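Local coordinates for carbonic anhydrase (Coccomyxa sp. PA, PDB 3UCJ) that catalyses the reversible hydration of carbon dioxide to hydrogencarbonate at a zinc ion, and is held here with the sulfonamide inhibitor acetazolamide, at the interface of chains A and B and the interface of chains A and C. Sequence-based numbering; all coordinates share one arbitrary frame. Chains: chain A/B/C, Carbonic anhydrase.

Contacts 2 and 3 belong to the same A–C interface, their C-alpha centres about 24 Å apart, whereas contact 1 joins chain A to chain B and lies about 28 Å from contact 3 and 43 Å from contact 2. No residue is common to two contacts. Contact 3 uses strand 65-70 from both subunits and runs beside the zinc sites; contact 2 pins the start of the N-terminal arm, just before helix 10-26, onto the neighbour. Chains A and C thus look like the catalytic dimer typical of beta-carbonic anhydrases, and contact 1 probably helps to pair such dimers into the deposited tetramer.

Contact 1: the interface of chains A and B. Residues chain A 132, 136; chain B 132, 136.
A:Lys136 reaches across to B:Glu132 at a polar patch where two beta-carbonic anhydrase subunits bring the ends of helix 128-135 of chain A and helix 128-136 of chain B together about a two-fold axis, probably helping to join dimers into the tetramer. The direct link is a salt bridge with a hydrogen bond in it: the ammonium NZ of A:Lys136 sits 2.8 Å from the carboxylate OE2 of B:Glu132, on its syn lone pair, facing the OE1 side. The two side chains approach from opposite directions. A:Lys136 bends at chi3 (-93°) to bring NZ round, and B:Glu132 bends at chi2 (69°) to offer its carboxylate.

Water makes the second set of links. One molecule lies 2.7 Å from B:Glu132 OE2, 2.9 Å from A:Glu132 OE2 and 2.8 Å from NZ of B:Lys136. B:Glu132 OE2 is therefore held by both an ammonium group and the water, while A:Glu132 meets its opposite lysine through solvent, so the two-fold is broken in detail.

The side chains of A:Glu132 and B:Glu132 run past each other in opposite senses, their carboxylate planes 74° apart and their OE2 atoms 4.2 Å apart, a closeness that the lysines and water probably ease. The lysine chains cross at about a right angle, CD of A:Lys136 lying 4.2 Å from CD of B:Lys136. Were A:Lys136 shortened to an alanine, the B:Glu132 carboxylate would probably lose its cross-subunit countercharge and the two glutamates be less well screened.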
# COMPACT_ATOMS: atom_id res chain seq x y z
N GLU A 132 11.11 -1.03 -13.38
CA GLU A 132 11.89 -2.15 -12.96
C GLU A 132 11.97 -3.15 -14.11
O GLU A 132 13.00 -3.73 -14.31
CB GLU A 132 11.18 -2.83 -11.76
CG GLU A 132 11.38 -2.11 -10.49
CD GLU A 132 10.70 -2.99 -9.34
OE1 GLU A 132 9.55 -2.70 -8.96
OE2 GLU A 132 11.31 -4.04 -8.90
N LYS A 136 15.56 -4.04 -16.54
CA LYS A 136 16.10 -5.36 -16.75
C LYS A 136 16.20 -5.70 -18.21
O LYS A 136 16.57 -6.77 -18.57
CB LYS A 136 15.28 -6.39 -16.00
CG LYS A 136 15.31 -6.19 -14.54
CD LYS A 136 14.90 -7.38 -13.77
CE LYS A 136 13.48 -7.34 -13.48
NZ LYS A 136 13.08 -8.50 -12.75
N GLU B 132 13.44 -10.12 -4.91
CA GLU B 132 13.79 -9.48 -6.17
C GLU B 132 15.26 -9.07 -6.19
O GLU B 132 15.92 -9.27 -7.17
CB GLU B 132 12.84 -8.33 -6.51
CG GLU B 132 13.19 -7.49 -7.71
CD GLU B 132 13.06 -8.21 -9.05
OE1 GLU B 132 12.73 -9.37 -9.06
OE2 GLU B 132 13.29 -7.59 -10.09
N LYS B 136 17.87 -10.87 -8.83
CA LYS B 136 18.73 -10.06 -9.71
C LYS B 136 20.21 -10.33 -9.54
O LYS B 136 20.98 -10.13 -10.44
CB LYS B 136 18.52 -8.59 -9.46
CG LYS B 136 17.18 -8.21 -10.12
CD LYS B 136 17.02 -6.75 -10.23
CE LYS B 136 16.98 -6.12 -8.92
NZ LYS B 136 16.37 -4.71 -9.08
O HOH W 1 13.75 -4.95 -10.07

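Contact 2: the interface of chains A and C. Residues chain A 7, 9; chain C 97, 182, 184, 197, 201, 203.
A:Leu9 lies against C:His184 where the N-terminal arm of one beta-carbonic anhydrase subunit, just ahead of helix 10-26, settles on strands 182-189, 194-197 and 200-202 of the other, probably helping to clasp the dimer. Its CB stands 4.1 Å from the carboxylate OE2 of C:Glu197, the start of a side chain that slides past C:His184 in the opposite direction. CG turns to the imidazole, 3.5 Å from ND1 of C:His184. Both methyls stay on one side of the imidazole. CD1 touches the ring rim at ND1 and the acid, 3.7 Å from OE2 of C:Glu197. CD2 goes over the face, 3.9 Å from the ring centroid of C:His184 and offset toward the rim, a CH-pi contact. With CG opposite the carbonyl carbon (chi1 -75°), the branch is carried across to the ring.

The backbone of A:Leu9 is tied down too: its N lies 2.8 Å from a water, with a nearly straight bond (173° at H), and that water is 2.6 Å from OE2 of C:Glu197.

Behind the contact, OG of C:Ser182 hydrogen-bonds NE2 of C:His184 at 2.7 Å, which should fix the turn of the ring beneath the leucine. The same hydroxyl lies in plane at the edge of the C:His97 ring. A:Ala7 fills the neighbouring place, its CB 3.5 Å from CB of C:Ser182 and packed against C:Pro201 and C:Thr203.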
# COMPACT_ATOMS: atom_id res chain seq x y z
N ALA A 7 -23.81 18.40 -15.44
CA ALA A 7 -23.48 17.10 -14.90
C ALA A 7 -24.72 16.15 -14.79
O ALA A 7 -24.70 15.12 -14.11
CB ALA A 7 -22.78 17.30 -13.56
N LEU A 9 -27.12 13.17 -15.22
CA LEU A 9 -26.87 11.81 -15.73
C LEU A 9 -27.98 11.19 -16.57
O LEU A 9 -27.85 10.04 -17.00
CB LEU A 9 -26.62 10.85 -14.57
CG LEU A 9 -25.30 10.89 -13.83
CD1 LEU A 9 -25.37 9.74 -12.69
CD2 LEU A 9 -24.11 10.75 -14.77
N HIS C 97 -16.52 13.84 -15.30
CA HIS C 97 -17.50 13.21 -14.41
C HIS C 97 -16.84 11.93 -13.84
O HIS C 97 -16.19 11.15 -14.57
CB HIS C 97 -18.71 12.77 -15.24
CG HIS C 97 -19.28 13.88 -16.09
ND1 HIS C 97 -19.41 13.79 -17.46
CD2 HIS C 97 -19.74 15.10 -15.75
CE1 HIS C 97 -19.93 14.93 -17.93
NE2 HIS C 97 -20.12 15.74 -16.91
N SER C 182 -17.51 16.54 -11.77
CA SER C 182 -18.65 16.20 -10.95
C SER C 182 -18.45 14.75 -10.47
O SER C 182 -17.70 13.97 -11.09
CB SER C 182 -19.94 16.28 -11.78
OG SER C 182 -19.88 15.35 -12.85
N HIS C 184 -20.55 11.30 -8.92
CA HIS C 184 -21.90 10.70 -8.90
C HIS C 184 -21.96 9.40 -8.11
O HIS C 184 -21.20 8.51 -8.40
CB HIS C 184 -22.30 10.40 -10.33
CG HIS C 184 -22.17 11.60 -11.24
ND1 HIS C 184 -23.25 12.43 -11.50
CD2 HIS C 184 -21.11 12.14 -11.88
CE1 HIS C 184 -22.86 13.43 -12.28
NE2 HIS C 184 -21.56 13.28 -12.53
N GLU C 197 -29.54 6.17 -9.59
CA GLU C 197 -28.74 7.27 -9.02
C GLU C 197 -29.08 7.32 -7.54
O GLU C 197 -30.27 7.47 -7.16
CB GLU C 197 -29.13 8.53 -9.77
CG GLU C 197 -28.40 9.81 -9.40
CD GLU C 197 -28.81 10.93 -10.38
OE1 GLU C 197 -30.03 10.97 -10.77
OE2 GLU C 197 -27.93 11.72 -10.81
N PRO C 201 -25.84 14.77 -8.75
CA PRO C 201 -24.51 15.22 -9.09
C PRO C 201 -23.93 16.20 -8.05
O PRO C 201 -24.63 17.08 -7.47
CB PRO C 201 -24.70 15.90 -10.45
CG PRO C 201 -25.88 15.10 -11.03
CD PRO C 201 -26.78 15.00 -9.87
N THR C 203 -20.99 18.81 -7.78
CA THR C 203 -20.09 19.54 -8.62
C THR C 203 -19.11 20.38 -7.82
O THR C 203 -18.23 20.97 -8.36
CB THR C 203 -20.84 20.50 -9.61
OG1 THR C 203 -21.55 21.46 -8.86
CG2 THR C 203 -21.78 19.76 -10.44
O HOH W 2 -28.51 13.38 -12.78

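Contact 3: the interface of chains A and C. Residues chain A 66-67, 84-85; chain C 48-49, 70-71.
A:Phe66 lays one face of its ring over the C:Ala48 peptide, with the carbonyl O of C:Ala48 3.3 Å above the ring plane and over its centre. The N of C:Asp49 sits over the same face, nearer the rim, so the ring stacks against this peptide mainly through its oxygen. A chi1 of -159°, with CG pointing away from its own backbone N, swings the phenyl there, and its CE2 edge comes 3.3 Å from the methyl CB of C:Ala48, while CE1 lies 3.8 Å from CA of C:Asp49.

The carbonyl oxygen that faces the ring also accepts a hydrogen bond from the next residue of strand 65-70: N of A:Val67 is 3.1 Å from O of C:Ala48, nearly straight at the hydrogen (169°) and directed onto a lone pair in the carbonyl plane.

From helix 80-92, A:Cys85 brings its thiol to the same methyl from beside the phenyl, SG 3.9 Å from CB of C:Ala48. C:Val71 presses CG2 up to the helix backbone, 4.0 Å from CA of A:Cys85.

C:Asp49 can bind zinc in this protein, and both it and C:Val71 line the acetazolamide pocket, to which A:Phe66 contributes from the partner subunit; packing the subunits here probably helps shape the active site across the dimer interface.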
# COMPACT_ATOMS: atom_id res chain seq x y z
N PHE A 66 -14.45 -11.63 -14.15
CA PHE A 66 -14.15 -10.81 -13.00
C PHE A 66 -12.97 -9.94 -13.40
O PHE A 66 -12.07 -10.41 -14.01
CB PHE A 66 -13.75 -11.73 -11.87
CG PHE A 66 -13.87 -11.14 -10.50
CD1 PHE A 66 -14.97 -11.38 -9.73
CD2 PHE A 66 -12.85 -10.44 -9.96
CE1 PHE A 66 -15.06 -10.92 -8.48
CE2 PHE A 66 -12.94 -9.96 -8.71
CZ PHE A 66 -14.04 -10.20 -7.95
N VAL A 67 -12.98 -8.67 -13.03
CA VAL A 67 -12.04 -7.71 -13.56
C VAL A 67 -11.28 -6.83 -12.55
O VAL A 67 -11.87 -6.23 -11.72
CB VAL A 67 -12.73 -6.80 -14.56
CG1 VAL A 67 -11.83 -5.71 -14.99
CG2 VAL A 67 -13.23 -7.59 -15.74
N SER A 84 -6.34 -8.78 -3.72
CA SER A 84 -7.71 -9.16 -3.27
C SER A 84 -8.57 -9.72 -4.41
O SER A 84 -9.28 -10.70 -4.27
CB SER A 84 -8.43 -7.93 -2.65
OG SER A 84 -7.84 -7.88 -1.40
N CYS A 85 -8.45 -9.15 -5.60
CA CYS A 85 -9.14 -9.66 -6.76
C CYS A 85 -8.59 -11.04 -7.11
O CYS A 85 -9.41 -11.98 -7.45
CB CYS A 85 -8.86 -8.80 -8.00
SG CYS A 85 -9.73 -7.19 -7.96
N ALA C 48 -15.19 -5.19 -8.91
CA ALA C 48 -14.60 -6.16 -9.80
C ALA C 48 -15.54 -7.33 -10.13
O ALA C 48 -15.24 -8.11 -10.98
CB ALA C 48 -13.34 -6.68 -9.22
N ASP C 49 -16.63 -7.43 -9.39
CA ASP C 49 -17.66 -8.45 -9.59
C ASP C 49 -17.94 -8.67 -11.07
O ASP C 49 -18.20 -7.76 -11.77
CB ASP C 49 -18.94 -8.01 -8.86
CG ASP C 49 -20.05 -9.07 -8.88
OD1 ASP C 49 -20.42 -9.56 -7.84
OD2 ASP C 49 -20.55 -9.35 -9.93
N ASN C 70 -12.27 -2.80 -8.38
CA ASN C 70 -11.61 -3.48 -7.27
C ASN C 70 -12.69 -4.08 -6.38
O ASN C 70 -13.86 -3.75 -6.51
CB ASN C 70 -10.70 -2.51 -6.44
CG ASN C 70 -11.47 -1.43 -5.66
OD1 ASN C 70 -12.32 -1.75 -4.79
ND2 ASN C 70 -11.09 -0.13 -5.85
N VAL C 71 -12.29 -4.92 -5.47
CA VAL C 71 -13.30 -5.63 -4.61
C VAL C 71 -13.99 -4.64 -3.69
O VAL C 71 -13.35 -4.01 -2.79
CB VAL C 71 -12.62 -6.76 -3.83
CG1 VAL C 71 -13.57 -7.32 -2.69
CG2 VAL C 71 -12.17 -7.95 -4.86